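Agglutinin alpha chain (Artocarpus integer, PDB 4R6R) binds D-galactose and the T-antigen disaccharide Gal-beta1,3-GalNAc as a tetrameric plant lectin of the jacalin family, and recognises human IgA1. Local coordinates at residues T10-I15 with V30-N35; T23-F28 with V79-L84; S46-F51 with G121-Y126; P61-M66 with N89-G94; G111-F116 with F127-S132. All blocks are in the same frame, centred on the assembly; numbering follows the deposited sequence.

Overall arrangement
Five contacts sample the three antiparallel sheets of the beta-prism fold. Interactions 1 and 5 are buried hairpins, each inside its own sheet, and they meet through Ile12, Tyr32, Gly115 and Phe116; backbone ladders and apolar side chains carry both, with a salt bridge added in interaction 1. Interaction 2 is also buried but joins two different sheets, sharing strand 25-34 with interaction 1. Its centre lies about 7 Å from that of interaction 3, the partly buried sugar-binding end, where loops and aromatic rings dominate. Interaction 4, at the surface about 25 Å from interaction 3 between centres, relies on polar side chains, while Ile65 reaches the interior shared with interactions 1 and 5.

Interaction 1 (T10-I15 with V30-N35); sequences TGIREI and VVYDLN. With EDO (1,2-ethanediol), chain K.
Asp33 OD1 is gripped side-on by Arg13, taking NE at 2.8 Å and NH1 at 2.9 Å from the same guanidinium. NE comes in on the anti lone pair of OD1, and NH1 arrives on the same anti side but well out of the carboxylate plane; the guanidinium and carboxylate planes are 43° apart. This salt bridge lies across the antiparallel hairpin of strands 11-19 and 25-34, part of one sheet of the beta-prism fold. At a classic beta bulge, Arg13 and Glu14 both face Val31, whose O accepts from Arg13 N at 2.8 Å and from Glu14 N at 3.0 Å. From this bulge the Arg13 chain, extended from CG to NE, spans the distance to Asp33. Asp33 OD2 has its own partner in Gly36 N, so both carboxylate oxygens are engaged, which would favour the charged form. Tyr32 turns to the other side of the sheet, with its OH bonded to Asp6, and Ile12 CG1 lies 4.1 Å from Tyr32 CD1. Glu14 is held at its tip by Ser57 and Lys55. At the open end of the hairpin, away from its turn, Asn35 N makes an almost straight bond to Thr10 OG1, 2.7 Å long and 177° at the hydrogen.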
# COMPACT_ATOMS: atom_id res chain seq x y z
N THR A 10 12.65 4.36 1.32
CA THR A 10 12.21 3.64 2.57
C THR A 10 11.97 4.67 3.66
O THR A 10 11.36 4.34 4.68
CB THR A 10 13.34 2.65 3.06
OG1 THR A 10 13.71 1.85 1.95
CG2 THR A 10 12.87 1.77 4.28
N GLY A 11 12.48 5.92 3.56
CA GLY A 11 12.35 6.87 4.64
C GLY A 11 13.32 8.01 4.41
O GLY A 11 13.87 8.09 3.27
N ILE A 12 13.45 8.87 5.39
CA ILE A 12 14.26 10.11 5.27
C ILE A 12 15.26 10.16 6.40
O ILE A 12 14.94 10.01 7.59
CB ILE A 12 13.40 11.39 5.25
CG1 ILE A 12 12.55 11.37 3.97
CG2 ILE A 12 14.28 12.64 5.28
CD1 ILE A 12 11.45 12.42 4.00
N ARG A 13 16.54 10.31 6.04
CA ARG A 13 17.60 10.48 7.04
C ARG A 13 18.00 11.93 7.27
O ARG A 13 18.30 12.29 8.40
CB ARG A 13 18.85 9.65 6.67
CG ARG A 13 18.56 8.16 6.88
CD ARG A 13 19.69 7.34 6.18
NE ARG A 13 19.57 5.88 6.49
CZ ARG A 13 20.06 5.30 7.59
NH1 ARG A 13 19.90 3.98 7.74
NH2 ARG A 13 20.78 6.02 8.47
N GLU A 14 18.08 12.74 6.24
CA GLU A 14 18.55 14.12 6.39
C GLU A 14 18.04 14.93 5.23
O GLU A 14 17.88 14.45 4.07
CB GLU A 14 20.09 14.07 6.35
CG GLU A 14 20.77 15.42 6.53
CD GLU A 14 22.28 15.20 6.57
OE1 GLU A 14 22.79 14.81 7.66
OE2 GLU A 14 22.98 15.42 5.57
N ILE A 15 17.75 16.21 5.54
CA ILE A 15 17.37 17.15 4.45
C ILE A 15 18.38 18.30 4.52
O ILE A 15 18.65 18.84 5.63
CB ILE A 15 15.98 17.69 4.70
CG1 ILE A 15 14.95 16.55 4.49
CG2 ILE A 15 15.65 18.71 3.67
CD1 ILE A 15 13.50 16.90 4.83
N VAL A 30 18.12 15.66 -0.38
CA VAL A 30 17.70 14.75 0.67
C VAL A 30 18.54 13.50 0.68
O VAL A 30 18.84 12.92 -0.39
CB VAL A 30 16.23 14.35 0.45
CG1 VAL A 30 15.67 13.43 1.55
CG2 VAL A 30 15.30 15.60 0.34
N VAL A 31 18.96 13.13 1.89
CA VAL A 31 19.51 11.77 2.10
C VAL A 31 18.36 10.87 2.57
O VAL A 31 17.83 11.11 3.70
CB VAL A 31 20.65 11.74 3.13
CG1 VAL A 31 21.19 10.28 3.25
CG2 VAL A 31 21.76 12.72 2.70
N TYR A 32 17.92 9.97 1.71
CA TYR A 32 16.85 9.05 2.09
C TYR A 32 17.46 7.86 2.79
O TYR A 32 18.69 7.63 2.76
CB TYR A 32 16.14 8.59 0.79
CG TYR A 32 15.51 9.72 0.01
CD1 TYR A 32 14.24 10.20 0.42
CD2 TYR A 32 16.19 10.38 -1.04
CE1 TYR A 32 13.63 11.25 -0.31
CE2 TYR A 32 15.57 11.43 -1.75
CZ TYR A 32 14.28 11.84 -1.38
OH TYR A 32 13.60 12.88 -1.94
N ASP A 33 16.57 7.03 3.33
CA ASP A 33 16.97 5.64 3.60
C ASP A 33 16.46 4.76 2.45
O ASP A 33 15.34 4.96 1.97
CB ASP A 33 16.32 5.13 4.87
CG ASP A 33 16.84 3.73 5.23
OD1 ASP A 33 18.04 3.70 5.55
OD2 ASP A 33 16.04 2.76 5.08
N LEU A 34 17.27 3.81 2.04
CA LEU A 34 16.92 2.79 1.11
C LEU A 34 17.28 1.43 1.72
O LEU A 34 18.45 1.02 1.72
CB LEU A 34 17.62 3.02 -0.25
CG LEU A 34 17.22 1.93 -1.29
CD1 LEU A 34 15.72 1.90 -1.66
CD2 LEU A 34 18.13 2.10 -2.51
N ASN A 35 16.23 0.78 2.19
CA ASN A 35 16.38 -0.55 2.83
C ASN A 35 17.56 -0.59 3.78
O ASN A 35 18.36 -1.52 3.74
CB ASN A 35 16.51 -1.60 1.74
CG ASN A 35 15.37 -1.55 0.78
OD1 ASN A 35 15.58 -1.47 -0.48
ND2 ASN A 35 14.16 -1.54 1.31
C1 EDO K . 20.12 -0.76 -0.40
O1 EDO K . 20.61 -1.15 0.90
C2 EDO K . 19.05 -1.75 -0.85
O2 EDO K . 19.40 -3.13 -0.50

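Interaction 2 (T23-F28 with V79-L84); sequences TAIGDF and VVVRSL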
# COMPACT_ATOMS: atom_id res chain seq x y z
N THR A 23 13.76 36.19 0.67
CA THR A 23 13.10 35.73 -0.57
C THR A 23 12.34 34.42 -0.37
O THR A 23 11.14 34.45 -0.16
CB THR A 23 14.09 35.64 -1.74
OG1 THR A 23 15.24 34.86 -1.39
CG2 THR A 23 14.61 37.08 -2.12
N ALA A 24 13.05 33.31 -0.49
CA ALA A 24 12.37 32.01 -0.57
C ALA A 24 13.41 30.87 -0.38
O ALA A 24 14.62 31.12 -0.12
CB ALA A 24 11.68 31.90 -1.95
N ILE A 25 12.92 29.63 -0.54
CA ILE A 25 13.79 28.47 -0.53
C ILE A 25 14.58 28.39 -1.82
O ILE A 25 14.06 28.67 -2.93
CB ILE A 25 12.93 27.17 -0.36
CG1 ILE A 25 12.04 27.29 0.89
CG2 ILE A 25 13.78 25.89 -0.45
CD1 ILE A 25 12.87 27.27 2.18
N GLY A 26 15.83 28.04 -1.69
CA GLY A 26 16.77 27.83 -2.75
C GLY A 26 17.07 26.36 -3.05
O GLY A 26 16.25 25.70 -3.73
N ASP A 27 18.23 25.88 -2.62
CA ASP A 27 18.67 24.52 -2.99
C ASP A 27 17.89 23.51 -2.10
O ASP A 27 17.40 23.85 -0.97
CB ASP A 27 20.12 24.33 -2.57
CG ASP A 27 21.12 25.31 -3.25
OD1 ASP A 27 20.82 25.89 -4.26
OD2 ASP A 27 22.25 25.37 -2.74
N PHE A 28 17.78 22.30 -2.63
CA PHE A 28 17.08 21.24 -1.85
C PHE A 28 17.74 19.93 -2.19
O PHE A 28 17.89 19.58 -3.35
CB PHE A 28 15.59 21.25 -2.25
CG PHE A 28 14.76 20.33 -1.38
CD1 PHE A 28 14.32 20.79 -0.12
CD2 PHE A 28 14.40 19.07 -1.85
CE1 PHE A 28 13.54 19.96 0.73
CE2 PHE A 28 13.57 18.27 -1.02
CZ PHE A 28 13.18 18.70 0.23
N VAL A 79 5.55 32.70 -8.71
CA VAL A 79 5.01 32.05 -7.49
C VAL A 79 5.97 30.93 -7.09
O VAL A 79 6.32 30.09 -7.91
CB VAL A 79 3.62 31.42 -7.76
CG1 VAL A 79 3.14 30.64 -6.52
CG2 VAL A 79 2.62 32.48 -8.24
N VAL A 80 6.48 31.03 -5.87
CA VAL A 80 7.54 30.07 -5.40
C VAL A 80 7.22 29.63 -3.96
O VAL A 80 6.31 30.15 -3.36
CB VAL A 80 8.97 30.69 -5.51
CG1 VAL A 80 9.25 31.09 -6.97
CG2 VAL A 80 9.10 31.92 -4.62
N VAL A 81 7.94 28.62 -3.46
CA VAL A 81 7.79 28.19 -2.10
C VAL A 81 8.71 29.11 -1.27
O VAL A 81 9.94 29.02 -1.34
CB VAL A 81 8.24 26.73 -1.97
CG1 VAL A 81 8.13 26.26 -0.51
CG2 VAL A 81 7.35 25.92 -2.90
N ARG A 82 8.07 30.05 -0.59
CA ARG A 82 8.76 31.05 0.20
C ARG A 82 9.30 30.54 1.55
O ARG A 82 10.33 31.02 2.00
CB ARG A 82 7.88 32.27 0.44
CG ARG A 82 7.59 32.99 -0.90
CD ARG A 82 7.20 34.44 -0.72
NE ARG A 82 8.44 35.18 -0.44
CZ ARG A 82 8.46 36.46 -0.05
NH1 ARG A 82 7.30 37.13 0.10
NH2 ARG A 82 9.59 37.03 0.19
N SER A 83 8.64 29.54 2.19
CA SER A 83 9.14 29.00 3.42
C SER A 83 8.72 27.55 3.52
O SER A 83 7.75 27.13 2.94
CB SER A 83 8.54 29.80 4.62
OG SER A 83 8.91 29.38 5.89
N LEU A 84 9.50 26.85 4.32
CA LEU A 84 9.19 25.45 4.74
C LEU A 84 9.47 25.30 6.20
O LEU A 84 10.46 25.84 6.77
CB LEU A 84 10.07 24.43 4.02
CG LEU A 84 9.78 24.33 2.53
CD1 LEU A 84 10.89 23.53 1.82
CD2 LEU A 84 8.43 23.63 2.31
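Thr23 meets Arg82 through its carbonyl: Thr23 O lies near the guanidinium plane and takes two bonds, from Arg82 NE at 2.8 Å and from NH2 at 3.0 Å. Both nitrogens approach in the plane of the carbonyl, NH2 on a lone pair. The arginine chain bends at chi3 (76°), which swings NE back to this oxygen although the side chain sets out away from the 23-28 segment. Ala24 follows, with its CB resting on Val80 CG2, at 3.7 Å, and on the carbonyl O of Val81, while its CA-H points at Arg82 O in a fairly straight contact. Trp123 lies against Thr23 and Ala24, and Val80 also touches the bound galactoside. Here two sheets of the beta-prism fold come together: the beginning of strand 25-34 runs across strand 78-88 of another sheet, the short axes at 83°, so this is no ladder. Instead, a single backbone bond links them, from Ile25 N to Val81 O at 3.1 Å. Ile25 then sends CG1 beside its own backbone N (chi1 -54°), within 4.0 Å of Leu84 CD1, and the two side chains cross at about a right angle. Leu124 packs on both Ile25 and Val81, bringing the third sheet into the same interior. Further along, Phe28 sets its ring edge-to-face with that of Phe116.

Interaction 3 (S46-F51 with G121-Y126); sequences SFITGF and GYWLDY. With 147 (4-nitrophenyl beta-D-galactopyranoside), chain I.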
# COMPACT_ATOMS: atom_id res chain seq x y z
N SER A 46 19.59 25.88 -6.77
CA SER A 46 19.16 27.15 -7.37
C SER A 46 20.12 27.57 -8.46
O SER A 46 21.33 27.31 -8.36
CB SER A 46 19.16 28.22 -6.27
OG SER A 46 18.85 29.52 -6.78
N PHE A 47 19.56 28.34 -9.39
CA PHE A 47 20.37 29.04 -10.44
C PHE A 47 21.15 30.20 -9.86
O PHE A 47 22.08 30.70 -10.53
CB PHE A 47 19.46 29.60 -11.51
CG PHE A 47 18.63 28.59 -12.26
CD1 PHE A 47 18.86 27.22 -12.20
CD2 PHE A 47 17.58 29.04 -13.09
CE1 PHE A 47 18.04 26.34 -12.92
CE2 PHE A 47 16.78 28.18 -13.83
CZ PHE A 47 17.03 26.81 -13.75
N ILE A 48 20.84 30.65 -8.65
CA ILE A 48 21.53 31.77 -8.00
C ILE A 48 22.20 31.43 -6.68
O ILE A 48 21.94 30.33 -6.09
CB ILE A 48 20.61 33.03 -7.84
CG1 ILE A 48 19.51 32.79 -6.78
CG2 ILE A 48 20.01 33.44 -9.18
CD1 ILE A 48 18.59 34.01 -6.64
N THR A 49 23.12 32.26 -6.21
CA THR A 49 23.81 31.98 -4.97
C THR A 49 23.35 33.00 -3.97
O THR A 49 22.50 33.83 -4.28
CB THR A 49 25.33 32.09 -5.14
OG1 THR A 49 25.58 33.41 -5.63
CG2 THR A 49 25.86 31.04 -6.14
N GLY A 50 23.87 32.92 -2.76
CA GLY A 50 23.52 33.88 -1.71
C GLY A 50 22.58 33.31 -0.64
O GLY A 50 22.08 34.07 0.24
N PHE A 51 22.35 31.99 -0.69
CA PHE A 51 21.47 31.37 0.30
C PHE A 51 22.20 30.90 1.56
O PHE A 51 23.43 30.69 1.52
CB PHE A 51 20.77 30.17 -0.31
CG PHE A 51 19.87 30.52 -1.45
CD1 PHE A 51 18.59 30.96 -1.22
CD2 PHE A 51 20.29 30.38 -2.76
CE1 PHE A 51 17.71 31.27 -2.24
CE2 PHE A 51 19.42 30.67 -3.81
CZ PHE A 51 18.15 31.15 -3.56
N GLY A 121 14.16 26.91 -9.91
CA GLY A 121 14.74 27.90 -10.86
C GLY A 121 15.65 28.81 -10.03
O GLY A 121 16.62 28.36 -9.37
N TYR A 122 15.35 30.13 -9.95
CA TYR A 122 16.04 30.95 -8.92
C TYR A 122 15.66 30.40 -7.53
O TYR A 122 16.46 30.44 -6.57
CB TYR A 122 15.60 32.44 -9.05
CG TYR A 122 16.30 33.21 -10.18
CD1 TYR A 122 16.85 32.57 -11.26
CD2 TYR A 122 16.50 34.59 -10.06
CE1 TYR A 122 17.50 33.26 -12.28
CE2 TYR A 122 17.19 35.29 -11.05
CZ TYR A 122 17.66 34.61 -12.15
OH TYR A 122 18.34 35.28 -13.15
N TRP A 123 14.38 30.03 -7.41
CA TRP A 123 13.85 29.50 -6.11
C TRP A 123 13.13 28.17 -6.38
O TRP A 123 12.84 27.79 -7.52
CB TRP A 123 12.95 30.49 -5.35
CG TRP A 123 13.70 31.77 -5.20
CD1 TRP A 123 14.74 32.04 -4.31
CD2 TRP A 123 13.59 32.95 -6.08
NE1 TRP A 123 15.25 33.31 -4.58
CE2 TRP A 123 14.57 33.89 -5.61
CE3 TRP A 123 12.81 33.27 -7.20
CZ2 TRP A 123 14.77 35.15 -6.24
CZ3 TRP A 123 12.98 34.55 -7.79
CH2 TRP A 123 13.94 35.44 -7.31
N LEU A 124 12.80 27.47 -5.27
CA LEU A 124 11.95 26.29 -5.33
C LEU A 124 10.57 26.76 -5.84
O LEU A 124 9.86 27.48 -5.18
CB LEU A 124 11.84 25.69 -3.92
CG LEU A 124 10.94 24.40 -3.81
CD1 LEU A 124 11.41 23.28 -4.71
CD2 LEU A 124 10.91 23.98 -2.31
N ASP A 125 10.22 26.27 -7.02
CA ASP A 125 8.97 26.69 -7.64
C ASP A 125 7.78 25.95 -7.09
O ASP A 125 6.76 26.54 -6.83
CB ASP A 125 9.02 26.43 -9.17
CG ASP A 125 10.21 27.13 -9.86
OD1 ASP A 125 10.30 28.36 -9.65
OD2 ASP A 125 11.04 26.45 -10.53
N TYR A 126 7.95 24.62 -6.90
CA TYR A 126 6.83 23.82 -6.44
C TYR A 126 7.49 22.52 -6.03
O TYR A 126 8.61 22.19 -6.45
CB TYR A 126 5.69 23.62 -7.53
CG TYR A 126 6.13 22.98 -8.78
CD1 TYR A 126 6.36 21.60 -8.86
CD2 TYR A 126 6.32 23.76 -9.96
CE1 TYR A 126 6.82 21.02 -10.04
CE2 TYR A 126 6.77 23.19 -11.14
CZ TYR A 126 7.01 21.83 -11.19
OH TYR A 126 7.44 21.28 -12.38
C1 147 I . 13.47 31.43 -13.41
C2 147 I . 12.77 30.40 -14.34
O2 147 I . 12.89 30.72 -15.75
C3 147 I . 11.28 30.25 -13.99
O3 147 I . 10.75 29.14 -14.74
C4 147 I . 11.14 29.99 -12.42
O4 147 I . 11.75 28.74 -12.22
C5 147 I . 11.95 31.13 -11.63
C6 147 I . 11.64 31.22 -10.11
O6 147 I . 12.31 30.19 -9.35
O5 147 I . 13.36 31.08 -11.95
O1 147 I . 14.82 31.59 -13.91
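The galactose pocket is built around the 121-126 segment, with the loop 46-51 packed against residues 121-123. Phe47 lays one ring face over Gly121 CA, which sits 3.8 Å from the ring centroid, and Phe47 N bonds Gly121 O in a nearly straight line (170°). Ile48 CG2 stands over the centre of the Tyr122 ring, 3.6 Å from its centroid, a CH-pi contact. Ser46 OG donates to Tyr122 O at 2.6 Å and accepts from Ile48 N, closing an ST turn. Phe51 meets Trp123 rim to rim, Phe51 CZ 3.6 Å from Trp123 CD1. The same segment presents Tyr122 N to O5 of the galactoside at 3.0 Å. Trp123 N donates to the sugar O6 at 2.8 Å, and O6 donates to Asp125 OD1 at 2.7 Å. Tyr78 and Val80 help line the pocket, and Gly1 N, at the chain terminus freed by proteolysis, also bonds the sugar, an arrangement typical of the galactose-specific jacalins.

Interaction 4 (P61-M66 with N89-G94); sequences PSEYIM and NKKTYG
The Tyr64 ring carries the Asn89 amide on one face, the two planes 27° apart and stacked, with Asn89 CG 3.8 Å above the ring plane and offset toward the rim near CE2. The Tyr93 ring is met at its edge instead, where Glu63 OE2 lies in the plane and takes the hydroxyl OH at 2.7 Å. Glu63 and Tyr93 reach toward each other tip to tip, the glutamate chain being extended beyond CG, and OE2 receives this bond on its syn side. Asn89 uses both ends of its amide: ND2 donates to Ser62 O at 2.8 Å, close to the amide plane, and OD1 accepts from Tyr64 N at 2.9 Å, with this donor above the carbonyl plane. Its backbone N adds a bond to Tyr64 O at 3.2 Å. Met66 lies across Asn89, SD 3.5 Å from Asn89 CA, and the Lys90 chain passes that of Glu63 at a slant, CG to CG 3.8 Å. Together these join the loop that leads into strand 65-75 to the turn between strands 78-88 and 92-97, at one end of a sheet of the beta-prism fold. Glu63 has further donors in Asp59 N, to OE1, and Thr88 OG1, to OE2. With three donors around it, this buried carboxylate is probably kept ionised, although the Lys90 ammonium stays apart, Lys90 NZ being 6.8 Å from Glu63 OE1.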
# COMPACT_ATOMS: atom_id res chain seq x y z
N PRO A 61 15.81 5.58 12.62
CA PRO A 61 14.40 5.58 12.25
C PRO A 61 13.41 6.00 13.31
O PRO A 61 12.20 6.03 13.06
CB PRO A 61 14.16 4.10 11.88
CG PRO A 61 14.99 3.41 12.96
CD PRO A 61 16.27 4.22 13.01
N SER A 62 13.86 6.38 14.51
CA SER A 62 12.87 6.72 15.52
C SER A 62 12.23 8.08 15.33
O SER A 62 11.08 8.31 15.77
CB SER A 62 13.50 6.61 16.93
OG SER A 62 14.44 7.62 17.14
N GLU A 63 12.98 8.96 14.65
CA GLU A 63 12.49 10.33 14.32
C GLU A 63 12.00 10.42 12.87
O GLU A 63 12.72 9.97 12.00
CB GLU A 63 13.57 11.41 14.54
CG GLU A 63 13.06 12.82 14.27
CD GLU A 63 14.04 13.93 14.55
OE1 GLU A 63 15.25 13.66 14.66
OE2 GLU A 63 13.60 15.11 14.64
N TYR A 64 10.79 10.93 12.64
CA TYR A 64 10.27 11.03 11.29
C TYR A 64 9.36 12.24 11.22
O TYR A 64 8.75 12.68 12.19
CB TYR A 64 9.49 9.74 10.89
CG TYR A 64 8.39 9.39 11.86
CD1 TYR A 64 7.13 9.93 11.72
CD2 TYR A 64 8.67 8.59 12.98
CE1 TYR A 64 6.12 9.64 12.65
CE2 TYR A 64 7.67 8.30 13.90
CZ TYR A 64 6.44 8.85 13.74
OH TYR A 64 5.44 8.55 14.65
N ILE A 65 9.24 12.76 10.00
CA ILE A 65 8.40 13.96 9.71
C ILE A 65 6.90 13.61 9.87
O ILE A 65 6.44 12.62 9.33
CB ILE A 65 8.70 14.54 8.33
CG1 ILE A 65 10.15 15.05 8.32
CG2 ILE A 65 7.70 15.66 7.98
CD1 ILE A 65 10.71 15.18 6.89
N MET A 66 6.21 14.46 10.62
CA MET A 66 4.76 14.39 10.84
C MET A 66 3.98 15.47 10.11
O MET A 66 2.79 15.36 9.88
CB MET A 66 4.45 14.39 12.37
CG MET A 66 4.99 13.16 13.07
SD MET A 66 4.59 13.25 14.86
CE MET A 66 2.79 12.99 14.95
N ASN A 89 8.22 13.94 15.04
CA ASN A 89 7.74 13.47 16.36
C ASN A 89 8.61 13.95 17.49
O ASN A 89 8.23 13.80 18.66
CB ASN A 89 7.57 11.94 16.37
CG ASN A 89 8.84 11.20 16.01
OD1 ASN A 89 9.65 11.66 15.19
ND2 ASN A 89 9.02 10.06 16.59
N LYS A 90 9.78 14.52 17.20
CA LYS A 90 10.71 14.95 18.24
C LYS A 90 10.84 16.45 18.34
O LYS A 90 11.00 16.98 19.43
CB LYS A 90 12.08 14.29 18.01
CG LYS A 90 12.04 12.76 17.97
CD LYS A 90 11.43 12.11 19.21
CE LYS A 90 11.29 10.60 19.06
NZ LYS A 90 12.47 9.88 19.61
N LYS A 91 10.81 17.18 17.23
CA LYS A 91 10.94 18.64 17.29
C LYS A 91 10.59 19.30 15.97
O LYS A 91 10.20 18.60 15.03
CB LYS A 91 12.34 19.03 17.72
CG LYS A 91 13.34 18.73 16.63
CD LYS A 91 14.77 19.00 17.11
CE LYS A 91 15.07 20.49 17.03
NZ LYS A 91 15.92 20.91 18.18
N THR A 92 10.68 20.62 15.91
CA THR A 92 10.26 21.40 14.72
C THR A 92 11.53 22.02 14.21
O THR A 92 12.34 22.55 15.01
CB THR A 92 9.21 22.47 15.08
OG1 THR A 92 8.04 21.77 15.56
CG2 THR A 92 8.83 23.35 13.86
N TYR A 93 11.70 21.96 12.87
CA TYR A 93 12.83 22.56 12.17
C TYR A 93 12.26 23.61 11.25
O TYR A 93 11.46 23.30 10.31
CB TYR A 93 13.50 21.48 11.29
CG TYR A 93 14.04 20.32 12.09
CD1 TYR A 93 13.25 19.19 12.36
CD2 TYR A 93 15.34 20.31 12.56
CE1 TYR A 93 13.74 18.10 13.09
CE2 TYR A 93 15.82 19.25 13.32
CZ TYR A 93 15.02 18.12 13.54
OH TYR A 93 15.44 17.05 14.29
N GLY A 94 12.64 24.88 11.46
CA GLY A 94 12.15 26.00 10.68
C GLY A 94 11.17 26.85 11.52
O GLY A 94 11.03 26.65 12.74

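Interaction 5 (G111-F116 with F127-S132); sequences GLIVGF and FSMYLS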
# COMPACT_ATOMS: atom_id res chain seq x y z
N GLY A 111 1.43 7.22 8.18
CA GLY A 111 2.19 7.09 6.96
C GLY A 111 3.46 7.94 7.07
O GLY A 111 3.70 8.61 8.06
N LEU A 112 4.26 7.88 5.97
CA LEU A 112 5.59 8.45 5.94
C LEU A 112 5.80 9.14 4.56
O LEU A 112 5.38 8.65 3.48
CB LEU A 112 6.69 7.37 6.03
CG LEU A 112 6.73 6.66 7.38
CD1 LEU A 112 7.56 5.42 7.16
CD2 LEU A 112 7.29 7.56 8.47
N ILE A 113 6.55 10.27 4.61
CA ILE A 113 7.07 10.88 3.38
C ILE A 113 8.29 10.06 2.98
O ILE A 113 9.18 9.84 3.78
CB ILE A 113 7.53 12.31 3.70
CG1 ILE A 113 6.35 13.14 4.13
CG2 ILE A 113 8.11 12.93 2.40
CD1 ILE A 113 6.71 14.48 4.84
N VAL A 114 8.28 9.61 1.74
CA VAL A 114 9.35 8.74 1.19
C VAL A 114 10.03 9.25 -0.05
O VAL A 114 10.86 8.55 -0.64
CB VAL A 114 8.88 7.28 1.02
CG1 VAL A 114 8.54 6.65 2.41
CG2 VAL A 114 7.71 7.21 0.03
N GLY A 115 9.73 10.50 -0.48
CA GLY A 115 10.29 11.00 -1.71
C GLY A 115 9.80 12.39 -1.95
O GLY A 115 8.72 12.79 -1.49
N PHE A 116 10.62 13.15 -2.69
CA PHE A 116 10.28 14.52 -3.13
C PHE A 116 10.48 14.64 -4.63
O PHE A 116 11.38 14.02 -5.20
CB PHE A 116 11.14 15.57 -2.43
CG PHE A 116 10.87 15.74 -0.98
CD1 PHE A 116 11.54 14.95 -0.01
CD2 PHE A 116 9.97 16.68 -0.51
CE1 PHE A 116 11.32 15.06 1.38
CE2 PHE A 116 9.77 16.81 0.90
CZ PHE A 116 10.42 16.02 1.86
N PHE A 127 6.71 21.75 -5.25
CA PHE A 127 7.15 20.38 -4.93
C PHE A 127 5.95 19.52 -4.58
O PHE A 127 4.85 20.04 -4.31
CB PHE A 127 8.16 20.36 -3.75
CG PHE A 127 7.53 20.59 -2.40
CD1 PHE A 127 7.12 21.85 -1.99
CD2 PHE A 127 7.29 19.54 -1.50
CE1 PHE A 127 6.47 22.05 -0.76
CE2 PHE A 127 6.74 19.76 -0.26
CZ PHE A 127 6.26 21.00 0.13
N SER A 128 6.19 18.21 -4.71
CA SER A 128 5.22 17.20 -4.28
C SER A 128 5.95 16.18 -3.43
O SER A 128 7.19 16.10 -3.44
CB SER A 128 4.61 16.51 -5.47
OG SER A 128 3.95 17.46 -6.33
N MET A 129 5.19 15.33 -2.71
CA MET A 129 5.75 14.33 -1.81
C MET A 129 5.13 12.96 -2.10
O MET A 129 3.91 12.83 -2.30
CB MET A 129 5.49 14.71 -0.39
CG MET A 129 6.24 16.02 -0.02
SD MET A 129 6.10 16.48 1.69
CE MET A 129 4.42 17.07 1.75
N TYR A 130 6.00 11.96 -2.17
CA TYR A 130 5.57 10.57 -2.22
C TYR A 130 5.30 10.17 -0.81
O TYR A 130 6.06 10.46 0.11
CB TYR A 130 6.76 9.71 -2.64
CG TYR A 130 7.11 9.88 -4.10
CD1 TYR A 130 7.93 10.98 -4.55
CD2 TYR A 130 6.75 8.94 -5.06
CE1 TYR A 130 8.31 11.11 -5.90
CE2 TYR A 130 7.15 9.04 -6.39
CZ TYR A 130 7.95 10.13 -6.81
OH TYR A 130 8.31 10.19 -8.11
N LEU A 131 4.13 9.49 -0.59
CA LEU A 131 3.76 8.98 0.76
C LEU A 131 3.58 7.47 0.70
O LEU A 131 3.08 6.93 -0.33
CB LEU A 131 2.38 9.52 1.21
CG LEU A 131 2.29 11.06 1.23
CD1 LEU A 131 0.86 11.50 1.63
CD2 LEU A 131 3.32 11.64 2.18
N SER A 132 3.97 6.82 1.82
CA SER A 132 3.79 5.37 1.92
C SER A 132 3.57 4.98 3.35
O SER A 132 3.92 5.69 4.27
CB SER A 132 5.03 4.70 1.30
OG SER A 132 4.79 3.26 1.20
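Gly115 lets the Tyr130 ring come edge-on against its backbone, Tyr130 CD1 3.5 Å from Gly115 C, with Gly115 O in the ring plane. Gly115 N is buried without a partner in the model, while Gly115 O accepts from Tyr130 N at 2.9 Å, the donor standing well above the carbonyl plane. Next to it, Val114 N makes a nearly straight bond (175°) to Tyr130 O, and Val114 CG2 packs 3.8 Å from Tyr130 CB. The segments form the antiparallel hairpin of strands 110-120 and 124-132 in one sheet of the beta-prism fold, and another chain extends that sheet along strand 124-132. On the interior face Met129 lies side by side with Phe116, Met129 CG 3.7 Å from Phe116 CE2, in a Met-aromatic contact with SD oblique to the ring. With SD anti to CA (chi2 -176°), the methionine reaches out to set Met129 SD 3.8 Å from Ile113 CD1. Phe116 CD2 in turn meets Phe127 CD2 at 4.0 Å. Ile65 and Val68 of strand 65-75 cover Ile113 from the neighbouring sheet, and Tyr130 OH is bonded to Asp5.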